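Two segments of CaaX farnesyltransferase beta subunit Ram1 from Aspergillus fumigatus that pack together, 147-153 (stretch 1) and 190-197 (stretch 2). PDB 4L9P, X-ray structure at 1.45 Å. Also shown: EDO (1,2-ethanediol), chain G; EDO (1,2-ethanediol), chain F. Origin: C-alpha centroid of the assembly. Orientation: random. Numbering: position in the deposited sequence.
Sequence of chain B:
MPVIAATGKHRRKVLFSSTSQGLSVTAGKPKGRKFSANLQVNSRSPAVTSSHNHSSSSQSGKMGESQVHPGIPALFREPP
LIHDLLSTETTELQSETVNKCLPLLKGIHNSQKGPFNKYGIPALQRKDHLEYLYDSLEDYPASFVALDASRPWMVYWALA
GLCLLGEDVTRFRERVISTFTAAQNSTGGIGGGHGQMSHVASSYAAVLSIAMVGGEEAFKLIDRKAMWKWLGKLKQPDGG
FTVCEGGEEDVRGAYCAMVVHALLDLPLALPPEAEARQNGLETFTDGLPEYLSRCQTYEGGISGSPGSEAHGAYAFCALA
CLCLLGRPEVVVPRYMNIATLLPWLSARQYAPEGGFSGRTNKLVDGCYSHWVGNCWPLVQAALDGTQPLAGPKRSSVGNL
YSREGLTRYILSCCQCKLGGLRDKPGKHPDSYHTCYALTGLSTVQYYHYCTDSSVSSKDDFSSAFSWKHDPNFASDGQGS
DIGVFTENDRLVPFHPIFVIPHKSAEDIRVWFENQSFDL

Stretch 1 147-153: LDASRPW
Stretch 2 190-197: IGGGHGQM

This is a small, close-packed contact in which a 3-10 turn running into a helix rests on a glycine-rich loop, joined by one weak direct hydrogen bond and a bridging water. The two stretches bury 252 Å² between them. Residues 147-150 form the end of a 3-10 segment, with Ser150 N bonded to Leu147 O at 2.8 Å. A helix starts at Arg151 and continues past Trp153. Stretch 2 has a type II turn from Gly193 to Gln196, closed by Gln196 N to Gly193 O at 2.9 Å. Gly195, at phi/psi 95/-1, takes the turn position that calls for glycine.

The backbones come nearest at Ala149 and Gly192, whose CA atoms are 4.3 Å apart. Gly192 (phi/psi -72/-17) lies with its CA 3.5 Å from Ala149 O. An ideal CB on Gly192 would point toward stretch 1 and sit 2.7 Å from Ala149 O, a clash. It would also clash with Gln196 OE1 in its own stretch. The absence of a side chain thus permits the close approach.

The CA-to-CB bond of Gln196 points toward stretch 1; the side chain has chi1 m, chi2 t and chi3 51°. Gln196 NE2 donates a weak hydrogen bond to Asp148 O at 3.3 Å, nearly straight at 175°. Gln196 OE1 lies 3.4 Å from Ala149 CA.

Pro152, C-gamma exo, packs against two glycine carbonyls: Pro152 CG is 3.5 Å from Gly191 O, and Pro152 CD is 3.5 Å from Gly192 O. Arg151 (m, t, p, chi4 -123°) brings CB to 3.8 Å from Gly192 O.

Water 1 links both stretches. Water 1 lies 2.8 Å from both Asp148 OD1 and Gly192 O, within hydrogen-bonding distance of each, and accepts from Arg151 NH1 at 3.1 Å. Asp148 has chi1 t; its OD2 accepts from O2 of ethanediol G at 2.6 Å.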

# COMPACT_ATOMS: atom_id res chain seq x y z
N LEU B 147 19.74 -0.40 4.19
CA LEU B 147 18.70 0.04 5.15
C LEU B 147 19.00 1.42 5.74
O LEU B 147 18.23 1.91 6.55
CB LEU B 147 18.54 -0.94 6.31
CG LEU B 147 18.00 -2.32 5.92
CD1 LEU B 147 17.98 -3.33 7.09
CD2 LEU B 147 16.61 -2.18 5.38
N ASP B 148 20.06 2.10 5.29
CA ASP B 148 20.40 3.40 5.86
C ASP B 148 19.24 4.37 5.83
O ASP B 148 18.97 5.07 6.81
CB ASP B 148 21.57 3.98 5.04
CG ASP B 148 22.32 5.07 5.77
OD1 ASP B 148 22.18 5.17 7.01
OD2 ASP B 148 23.08 5.79 5.09
N ALA B 149 18.55 4.45 4.70
CA ALA B 149 17.43 5.40 4.59
C ALA B 149 16.21 4.97 5.41
O ALA B 149 15.31 5.80 5.69
CB ALA B 149 17.05 5.60 3.10
N SER B 150 16.20 3.70 5.81
CA SER B 150 15.05 3.07 6.50
C SER B 150 15.24 2.93 8.02
O SER B 150 14.43 2.26 8.68
CB SER B 150 14.81 1.66 5.98
OG SER B 150 14.32 1.74 4.69
N ARG B 151 16.29 3.51 8.60
CA ARG B 151 16.55 3.34 10.03
C ARG B 151 15.34 3.76 10.89
O ARG B 151 14.99 3.06 11.82
CB ARG B 151 17.85 3.98 10.46
CG ARG B 151 19.03 3.08 10.03
CD ARG B 151 20.38 3.62 10.53
NE ARG B 151 20.32 3.76 12.00
CZ ARG B 151 20.55 4.86 12.68
NH1 ARG B 151 20.94 5.98 12.06
NH2 ARG B 151 20.45 4.81 14.01
N PRO B 152 14.67 4.87 10.56
CA PRO B 152 13.48 5.17 11.40
C PRO B 152 12.40 4.13 11.30
O PRO B 152 11.75 3.84 12.33
CB PRO B 152 13.01 6.54 10.88
CG PRO B 152 14.34 7.17 10.37
CD PRO B 152 15.07 6.00 9.69
N TRP B 153 12.21 3.58 10.09
CA TRP B 153 11.29 2.45 9.97
C TRP B 153 11.67 1.28 10.86
O TRP B 153 10.80 0.63 11.47
CB TRP B 153 11.21 1.92 8.55
CG TRP B 153 10.34 2.68 7.62
CD1 TRP B 153 10.72 3.20 6.41
CD2 TRP B 153 8.93 2.89 7.72
NE1 TRP B 153 9.63 3.74 5.78
CE2 TRP B 153 8.51 3.58 6.56
CE3 TRP B 153 7.96 2.53 8.66
CZ2 TRP B 153 7.19 3.93 6.31
CZ3 TRP B 153 6.62 2.90 8.41
CH2 TRP B 153 6.27 3.57 7.25
N ILE B 190 12.00 14.89 9.41
CA ILE B 190 12.97 13.87 9.77
C ILE B 190 13.30 13.05 8.54
O ILE B 190 12.40 12.68 7.76
CB ILE B 190 12.38 13.02 10.91
CG1 ILE B 190 12.16 13.95 12.17
CG2 ILE B 190 13.32 11.83 11.27
CD1 ILE B 190 11.40 13.28 13.26
N GLY B 191 14.60 12.82 8.35
CA GLY B 191 15.08 11.92 7.30
C GLY B 191 15.56 10.60 7.85
O GLY B 191 15.34 10.27 9.02
N GLY B 192 16.24 9.83 7.03
CA GLY B 192 16.67 8.52 7.44
C GLY B 192 17.80 8.59 8.47
O GLY B 192 18.10 7.57 9.15
N GLY B 193 18.48 9.74 8.59
CA GLY B 193 19.60 9.84 9.52
C GLY B 193 20.40 11.07 9.19
O GLY B 193 20.04 11.79 8.24
N HIS B 194 21.42 11.34 9.99
CA HIS B 194 22.25 12.56 9.83
C HIS B 194 22.66 12.81 8.39
O HIS B 194 23.37 12.00 7.80
CB HIS B 194 23.51 12.42 10.64
CG HIS B 194 24.43 13.60 10.53
ND1 HIS B 194 25.78 13.49 10.80
CD2 HIS B 194 24.20 14.91 10.27
CE1 HIS B 194 26.34 14.69 10.70
NE2 HIS B 194 25.40 15.57 10.38
N GLY B 195 22.23 13.93 7.82
CA GLY B 195 22.65 14.31 6.48
C GLY B 195 21.68 13.88 5.37
O GLY B 195 21.95 14.16 4.18
N GLN B 196 20.59 13.20 5.75
CA GLN B 196 19.62 12.77 4.75
C GLN B 196 18.48 13.79 4.80
O GLN B 196 18.06 14.24 5.88
CB GLN B 196 19.11 11.34 5.05
CG GLN B 196 20.24 10.29 5.05
CD GLN B 196 19.65 8.89 5.17
OE1 GLN B 196 18.76 8.51 4.42
NE2 GLN B 196 20.15 8.11 6.15
N MET B 197 18.01 14.16 3.62
CA MET B 197 16.91 15.12 3.60
C MET B 197 15.62 14.56 4.21
O MET B 197 15.41 13.34 4.33
CB MET B 197 16.68 15.65 2.20
CG MET B 197 16.13 14.63 1.33
SD MET B 197 16.34 14.95 -0.47
CE MET B 197 17.41 16.22 -0.54
C1 EDO G . 26.57 7.47 7.05
O1 EDO G . 26.87 8.86 6.90
C2 EDO G . 25.09 7.25 7.14
O2 EDO G . 24.39 7.82 6.02
C1 EDO F . 24.53 12.03 3.38
O1 EDO F . 23.21 12.07 2.77
C2 EDO F . 24.46 11.02 4.54
O2 EDO F . 24.42 9.68 4.02
O HOH W 1 20.70 6.48 9.04